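Local structure of anopheles Plasmodium-responsive Leucine-rich repeat protein 1B (Anopheles gambiae, 4XGO) at residues I217-F222 against Q268-K273. The protein probably takes part in the mosquito response to Plasmodium, its leucine-rich repeat domain being part of a longer coiled-coil protein that probably interacts with LRIM1. Numbering follows the deposited sequence.
Unlike the reference sequence in segment 217-222: Tyr219 (reference Ile), Gln220 (reference His). With PO4 (phosphate ion), chain E.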
ATOM      1  N   ILE A 217      23.896 -15.187  23.357  1.00 23.07           N
ATOM      2  CA  ILE A 217      22.770 -15.054  24.290  1.00 24.22           C
ATOM      3  C   ILE A 217      23.297 -15.477  25.648  1.00 25.40           C
ATOM      4  O   ILE A 217      23.712 -16.617  25.825  1.00 25.73           O
ATOM      5  CB  ILE A 217      21.561 -15.939  23.938  1.00 24.34           C
ATOM      6  CG1 ILE A 217      20.936 -15.493  22.616  1.00 24.51           C
ATOM      7  CG2 ILE A 217      20.525 -15.897  25.057  1.00 24.24           C
ATOM      8  CD1 ILE A 217      19.934 -16.455  22.062  1.00 24.99           C
ATOM      9  N   THR A 218      23.313 -14.541  26.591  1.00 25.95           N
ATOM     10  CA  THR A 218      23.789 -14.802  27.938  1.00 26.80           C
ATOM     11  C   THR A 218      22.646 -15.353  28.762  1.00 26.98           C
ATOM     12  O   THR A 218      21.690 -14.652  29.058  1.00 26.35           O
ATOM     13  CB  THR A 218      24.319 -13.519  28.592  1.00 27.87           C
ATOM     14  OG1 THR A 218      25.467 -13.073  27.865  1.00 28.25           O
ATOM     15  CG2 THR A 218      24.700 -13.758  30.054  1.00 29.44           C
ATOM     16  N   TYR A 219      22.759 -16.609  29.161  1.00 27.41           N
ATOM     17  CA  TYR A 219      21.636 -17.299  29.763  1.00 28.82           C
ATOM     18  C   TYR A 219      21.197 -16.659  31.091  1.00 28.48           C
ATOM     19  O   TYR A 219      20.020 -16.724  31.441  1.00 28.22           O
ATOM     20  CB  TYR A 219      21.978 -18.780  29.934  1.00 30.81           C
ATOM     21  CG  TYR A 219      20.810 -19.650  30.333  1.00 32.98           C
ATOM     22  CD1 TYR A 219      19.754 -19.879  29.461  1.00 34.32           C
ATOM     23  CD2 TYR A 219      20.768 -20.252  31.585  1.00 35.48           C
ATOM     24  CE1 TYR A 219      18.682 -20.685  29.823  1.00 35.55           C
ATOM     25  CE2 TYR A 219      19.706 -21.060  31.957  1.00 36.82           C
ATOM     26  CZ  TYR A 219      18.671 -21.278  31.077  1.00 37.08           C
ATOM     27  OH  TYR A 219      17.619 -22.084  31.472  1.00 36.92           O
ATOM     28  N   GLN A 220      22.124 -16.016  31.802  1.00 27.57           N
ATOM     29  CA  GLN A 220      21.809 -15.335  33.069  1.00 28.63           C
ATOM     30  C   GLN A 220      20.801 -14.199  32.906  1.00 27.56           C
ATOM     31  O   GLN A 220      20.150 -13.809  33.875  1.00 27.32           O
ATOM     32  CB  GLN A 220      23.089 -14.795  33.733  1.00 30.11           C
ATOM     33  CG  GLN A 220      22.893 -14.162  35.108  1.00 31.80           C
ATOM     34  CD  GLN A 220      22.492 -12.695  35.056  1.00 33.00           C
ATOM     35  OE1 GLN A 220      22.692 -12.017  34.045  1.00 34.00           O
ATOM     36  NE2 GLN A 220      21.905 -12.200  36.146  1.00 33.99           N
ATOM     37  N   HIS A 221      20.682 -13.661  31.695  1.00 26.21           N
ATOM     38  CA  HIS A 221      19.729 -12.580  31.441  1.00 25.77           C
ATOM     39  C   HIS A 221      18.283 -13.036  31.598  1.00 25.52           C
ATOM     40  O   HIS A 221      17.386 -12.199  31.686  1.00 24.67           O
ATOM     41  CB  HIS A 221      19.962 -11.979  30.062  1.00 25.18           C
ATOM     42  CG  HIS A 221      21.259 -11.240  29.954  1.00 25.41           C
ATOM     43  ND1 HIS A 221      21.758 -10.765  28.762  1.00 25.17           N
ATOM     44  CD2 HIS A 221      22.171 -10.913  30.899  1.00 26.81           C
ATOM     45  CE1 HIS A 221      22.913 -10.165  28.977  1.00 25.75           C
ATOM     46  NE2 HIS A 221      23.185 -10.236  30.266  1.00 26.95           N
ATOM     47  N   PHE A 222      18.075 -14.355  31.647  1.00 25.83           N
ATOM     48  CA  PHE A 222      16.746 -14.945  31.780  1.00 26.32           C
ATOM     49  C   PHE A 222      16.388 -15.444  33.190  1.00 27.64           C
ATOM     50  O   PHE A 222      15.305 -16.016  33.381  1.00 27.93           O
ATOM     51  CB  PHE A 222      16.615 -16.085  30.773  1.00 26.06           C
ATOM     52  CG  PHE A 222      16.662 -15.613  29.346  1.00 25.45           C
ATOM     53  CD1 PHE A 222      17.871 -15.358  28.725  1.00 25.41           C
ATOM     54  CD2 PHE A 222      15.499 -15.367  28.652  1.00 24.79           C
ATOM     55  CE1 PHE A 222      17.918 -14.903  27.425  1.00 25.36           C
ATOM     56  CE2 PHE A 222      15.537 -14.911  27.355  1.00 24.26           C
ATOM     57  CZ  PHE A 222      16.751 -14.682  26.736  1.00 23.98           C
ATOM     58  N   GLN A 268      21.466 -31.853  31.111  1.00 35.81           N
ATOM     59  CA  GLN A 268      20.707 -33.005  30.589  1.00 38.06           C
ATOM     60  C   GLN A 268      19.210 -32.722  30.389  1.00 39.24           C
ATOM     61  O   GLN A 268      18.636 -33.087  29.351  1.00 39.66           O
ATOM     62  CB  GLN A 268      20.893 -34.229  31.504  1.00 39.36           C
ATOM     63  CG  GLN A 268      20.242 -35.517  31.010  1.00 40.43           C
ATOM     64  CD  GLN A 268      20.730 -35.948  29.637  1.00 40.54           C
ATOM     65  N   ALA A 269      18.596 -32.064  31.372  1.00 39.99           N
ATOM     66  CA  ALA A 269      17.139 -31.868  31.399  1.00 40.79           C
ATOM     67  C   ALA A 269      16.679 -30.483  30.923  1.00 39.58           C
ATOM     68  O   ALA A 269      15.484 -30.192  30.925  1.00 41.25           O
ATOM     69  CB  ALA A 269      16.617 -32.133  32.807  1.00 41.53           C
ATOM     70  N   GLN A 270      17.621 -29.639  30.509  1.00 37.77           N
ATOM     71  CA  GLN A 270      17.329 -28.258  30.112  1.00 36.55           C
ATOM     72  C   GLN A 270      16.086 -28.093  29.223  1.00 33.76           C
ATOM     73  O   GLN A 270      15.310 -27.149  29.415  1.00 33.25           O
ATOM     74  CB  GLN A 270      18.535 -27.679  29.361  1.00 37.19           C
ATOM     75  CG  GLN A 270      18.406 -26.216  28.972  1.00 38.12           C
ATOM     76  CD  GLN A 270      18.462 -25.267  30.152  1.00 39.83           C
ATOM     77  OE1 GLN A 270      19.122 -25.531  31.153  1.00 41.29           O
ATOM     78  NE2 GLN A 270      17.775 -24.135  30.026  1.00 40.30           N
ATOM     79  N   PHE A 271      15.936 -28.974  28.233  1.00 31.22           N
ATOM     80  CA  PHE A 271      14.937 -28.799  27.175  1.00 30.58           C
ATOM     81  C   PHE A 271      13.756 -29.778  27.265  1.00 30.62           C
ATOM     82  O   PHE A 271      12.975 -29.869  26.324  1.00 28.21           O
ATOM     83  CB  PHE A 271      15.595 -28.924  25.781  1.00 30.18           C
ATOM     84  CG  PHE A 271      16.594 -27.832  25.447  1.00 30.08           C
ATOM     85  CD1 PHE A 271      16.533 -26.570  26.035  1.00 30.77           C
ATOM     86  CD2 PHE A 271      17.576 -28.062  24.491  1.00 29.52           C
ATOM     87  CE1 PHE A 271      17.441 -25.582  25.699  1.00 30.59           C
ATOM     88  CE2 PHE A 271      18.486 -27.078  24.152  1.00 29.69           C
ATOM     89  CZ  PHE A 271      18.430 -25.839  24.763  1.00 29.97           C
ATOM     90  N   ASP A 272      13.616 -30.476  28.393  1.00 31.74           N
ATOM     91  CA  ASP A 272      12.561 -31.497  28.573  1.00 34.30           C
ATOM     92  C   ASP A 272      11.122 -30.989  28.408  1.00 34.02           C
ATOM     93  O   ASP A 272      10.228 -31.772  28.054  1.00 36.55           O
ATOM     94  CB  ASP A 272      12.676 -32.169  29.956  1.00 35.96           C
ATOM     95  CG  ASP A 272      13.801 -33.172  30.026  1.00 37.35           C
ATOM     96  OD1 ASP A 272      14.509 -33.334  29.008  1.00 37.94           O
ATOM     97  OD2 ASP A 272      13.987 -33.794  31.098  1.00 38.25           O
ATOM     98  N   LYS A 273      10.890 -29.708  28.679  1.00 32.43           N
ATOM     99  CA  LYS A 273       9.535 -29.137  28.561  1.00 31.46           C
ATOM    100  C   LYS A 273       9.254 -28.348  27.266  1.00 28.30           C
ATOM    101  O   LYS A 273       8.137 -27.862  27.055  1.00 26.59           O
ATOM    102  CB  LYS A 273       9.213 -28.305  29.806  1.00 33.12           C
ATOM    103  CG  LYS A 273       9.141 -29.171  31.063  1.00 35.02           C
ATOM    104  CD  LYS A 273       8.979 -28.349  32.336  1.00 36.56           C
TER
HETATM  105  P   PO4 E1003      23.762 -11.036  25.212  1.00 24.11           P
HETATM  106  O1  PO4 E1003      25.105 -11.679  25.552  1.00 23.41           O
HETATM  107  O2  PO4 E1003      22.642 -11.930  25.672  1.00 23.31           O
HETATM  108  O3  PO4 E1003      23.729 -10.814  23.711  1.00 23.05           O
HETATM  109  O4  PO4 E1003      23.650  -9.696  25.922  1.00 23.20           O
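On the convex side of the leucine-rich repeat solenoid, two non-consecutive loops that connect parallel strands meet where Tyr219 reaches toward Gln270. Tyr219 begins a short 3-10 turn, 219-222, between strands 206-208 and 230-232, and Gln270 lies in the type I beta turn from Ala269 to Asp272, between strands 263-266 and 276-278. The two side chains come from opposite directions and bridge backbones whose nearest CA atoms, those of Tyr219 and Gln270, are 11.8 Å apart. In both, CG is anti to the backbone N (chi1 -170° for Tyr219), which extends the phenol toward the other loop, while Gln270 bends at its next torsion. Its amide, probably turned over in the model, stands 80° from the ring, and Tyr219 OH lies 2.5 Å from the modelled Gln270 NE2. The phenol OH is hydrogen-bonded to the backbone carbonyl O of Arg246, and its ring stacks with Phe243 of strand 240-243, which Gln270 touches too. At the preceding residue, a phosphate, probably from the crystallisation liquor, accepts hydrogen bonds from Thr218 N (2.8 Å to O2) and Thr218 OG1 (2.7 Å to O1). Short 3-10 segments and turns connecting parallel strands are typical of the leucine-rich repeat fold.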